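PDB 5G4D: crispr-associated endoribonuclease CAS2 from Thermococcus onnurineus, which probably acts as a magnesium-dependent, single-strand-specific endoribonuclease in CRISPR immunity, working as a homodimer thought to assemble with Cas1. Local coordinates for residues F23-L28 against R47-L52. Sequence-based numbering, arbitrary orientation.
Sequences FLRRHL and RIKAGL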
loop_
_atom_site.group_PDB
_atom_site.type_symbol
_atom_site.label_atom_id
_atom_site.label_comp_id
_atom_site.label_asym_id
_atom_site.label_seq_id
_atom_site.Cartn_x
_atom_site.Cartn_y
_atom_site.Cartn_z
ATOM N N PHE A 23 5.434 11.812 10.888
ATOM C CA PHE A 23 6.678 12.002 10.143
ATOM C C PHE A 23 6.437 11.915 8.641
ATOM O O PHE A 23 6.938 12.743 7.870
ATOM C CB PHE A 23 7.722 10.969 10.581
ATOM C CG PHE A 23 8.975 10.959 9.731
ATOM C CD1 PHE A 23 9.946 11.936 9.889
ATOM C CD2 PHE A 23 9.187 9.959 8.792
ATOM C CE1 PHE A 23 11.103 11.926 9.113
ATOM C CE2 PHE A 23 10.333 9.941 8.001
ATOM C CZ PHE A 23 11.300 10.927 8.170
ATOM N N LEU A 24 5.688 10.903 8.196
ATOM C CA LEU A 24 5.513 10.738 6.757
ATOM C C LEU A 24 4.654 11.849 6.162
ATOM O O LEU A 24 4.824 12.197 4.986
ATOM C CB LEU A 24 4.926 9.357 6.452
ATOM C CG LEU A 24 5.921 8.196 6.625
ATOM C CD1 LEU A 24 5.214 6.871 6.378
ATOM C CD2 LEU A 24 7.144 8.310 5.714
ATOM N N ARG A 25 3.753 12.440 6.954
ATOM C CA ARG A 25 2.963 13.564 6.457
ATOM C C ARG A 25 3.843 14.751 6.104
ATOM O O ARG A 25 3.469 15.576 5.263
ATOM C CB ARG A 25 1.907 13.984 7.483
ATOM C CG ARG A 25 0.738 13.035 7.613
ATOM C CD ARG A 25 -0.348 13.609 8.518
ATOM N NE ARG A 25 -0.961 14.820 7.973
ATOM C CZ ARG A 25 -1.750 15.634 8.669
ATOM N NH1 ARG A 25 -2.013 15.376 9.944
ATOM N NH2 ARG A 25 -2.270 16.715 8.098
ATOM N N ARG A 26 5.017 14.854 6.723
ATOM C CA ARG A 26 5.946 15.919 6.375
ATOM C C ARG A 26 6.738 15.644 5.100
ATOM O O ARG A 26 7.539 16.493 4.695
ATOM C CB ARG A 26 6.917 16.156 7.531
ATOM C CG ARG A 26 6.252 16.537 8.842
ATOM C CD ARG A 26 7.270 16.550 9.971
ATOM N NE ARG A 26 7.144 17.749 10.778
ATOM C CZ ARG A 26 6.524 17.788 11.952
ATOM N NH1 ARG A 26 5.988 16.689 12.456
ATOM N NH2 ARG A 26 6.439 18.929 12.634
ATOM N N HIS A 27 6.538 14.499 4.443
ATOM C CA HIS A 27 7.404 14.143 3.327
ATOM C C HIS A 27 6.628 13.635 2.120
ATOM O O HIS A 27 7.094 13.777 0.985
ATOM C CB HIS A 27 8.425 13.093 3.771
ATOM C CG HIS A 27 9.401 13.602 4.788
ATOM N ND1 HIS A 27 10.585 14.213 4.438
ATOM C CD2 HIS A 27 9.357 13.610 6.142
ATOM C CE1 HIS A 27 11.238 14.563 5.534
ATOM N NE2 HIS A 27 10.514 14.213 6.581
ATOM N N LEU A 28 5.448 13.060 2.349
ATOM C CA LEU A 28 4.713 12.382 1.291
ATOM C C LEU A 28 3.220 12.674 1.400
ATOM O O LEU A 28 2.725 13.175 2.413
ATOM C CB LEU A 28 4.964 10.865 1.342
ATOM C CG LEU A 28 6.396 10.392 1.071
ATOM C CD1 LEU A 28 6.522 8.912 1.332
ATOM C CD2 LEU A 28 6.804 10.714 -0.370
ATOM N N ARG A 47 16.706 10.026 3.687
ATOM C CA ARG A 47 16.295 10.701 4.911
ATOM C C ARG A 47 14.972 10.151 5.421
ATOM O O ARG A 47 14.764 10.042 6.637
ATOM C CB ARG A 47 16.196 12.207 4.671
ATOM C CG ARG A 47 17.553 12.904 4.660
ATOM C CD ARG A 47 17.426 14.420 4.732
ATOM N NE ARG A 47 16.582 14.982 3.676
ATOM C CZ ARG A 47 16.974 15.129 2.414
ATOM N NH1 ARG A 47 18.181 14.723 2.054
ATOM N NH2 ARG A 47 16.164 15.658 1.505
ATOM N N ILE A 48 14.062 9.806 4.506
ATOM C CA ILE A 48 12.811 9.172 4.916
ATOM C C ILE A 48 13.092 7.825 5.567
ATOM O O ILE A 48 12.548 7.501 6.628
ATOM C CB ILE A 48 11.867 9.017 3.714
ATOM C CG1 ILE A 48 11.343 10.383 3.266
ATOM C CG2 ILE A 48 10.692 8.068 4.080
ATOM C CD1 ILE A 48 10.550 10.337 1.950
ATOM N N LYS A 49 13.924 7.010 4.916
ATOM C CA LYS A 49 14.288 5.714 5.481
ATOM C C LYS A 49 14.929 5.874 6.856
ATOM O O LYS A 49 14.583 5.155 7.801
ATOM C CB LYS A 49 15.223 4.974 4.524
ATOM C CG LYS A 49 15.823 3.707 5.104
ATOM C CD LYS A 49 16.722 3.017 4.098
ATOM C CE LYS A 49 17.539 1.917 4.762
ATOM N NZ LYS A 49 18.436 1.245 3.775
ATOM N N ALA A 50 15.862 6.823 6.996
ATOM C CA ALA A 50 16.520 7.017 8.288
ATOM C C ALA A 50 15.544 7.516 9.349
ATOM O O ALA A 50 15.625 7.107 10.516
ATOM C CB ALA A 50 17.698 7.982 8.143
ATOM N N GLY A 51 14.623 8.409 8.973
ATOM C CA GLY A 51 13.610 8.847 9.921
ATOM C C GLY A 51 12.723 7.711 10.388
ATOM O O GLY A 51 12.400 7.606 11.577
ATOM N N LEU A 52 12.314 6.840 9.461
ATOM C CA LEU A 52 11.457 5.714 9.823
ATOM C C LEU A 52 12.186 4.739 10.742
ATOM O O LEU A 52 11.607 4.245 11.717
ATOM C CB LEU A 52 10.962 5.007 8.556
ATOM C CG LEU A 52 9.924 5.807 7.771
ATOM C CD1 LEU A 52 9.695 5.149 6.425
ATOM C CD2 LEU A 52 8.590 5.924 8.548
#
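The end of helix 17-25 and the turn that follows it pack against the middle of helix 42-55 mainly through apolar contacts, with no hydrogen bond between the two segments. At Arg47 the meeting is with main chain: its carbonyl O lies at the edge of the Phe23 ring, 3.9 Å from Phe23 CZ, while its guanidinium is drawn into a salt bridge with Glu44. Glu44, three residues before Arg47, also accepts a hydrogen bond from His27 and so holds both polar side chains. Ile48, the most extensively covered residue, reaches across with both branches of its side chain: CG2 packs 3.9 Å from Leu24 CD2, and CD1 sits 3.9 Å from His27 CB and 4.2 Å from Leu28 CG; its carbonyl O lies 3.6 Å from Phe23 CE2. One turn on, Gly51 offers a bare backbone to Phe23, whose CZ comes within 3.6 Å of Gly51 CA; a CB here would collide with the ring. Leu52 closes the row, its CD2 lying 4.0 Å from Leu24 CD2 and 4.1 Å from Phe23 CD2, and it also packs on Leu77 of the second subunit. Beneath, Leu24, Leu28 and Ile48 rest on strand 4-11, which carries Asp11, the predicted catalytic magnesium ligand. Two helices side by side on one face of an antiparallel sheet with strand order 2-3-1-4 characterise the ferredoxin-like βαββαβ fold, as in Cas2 proteins.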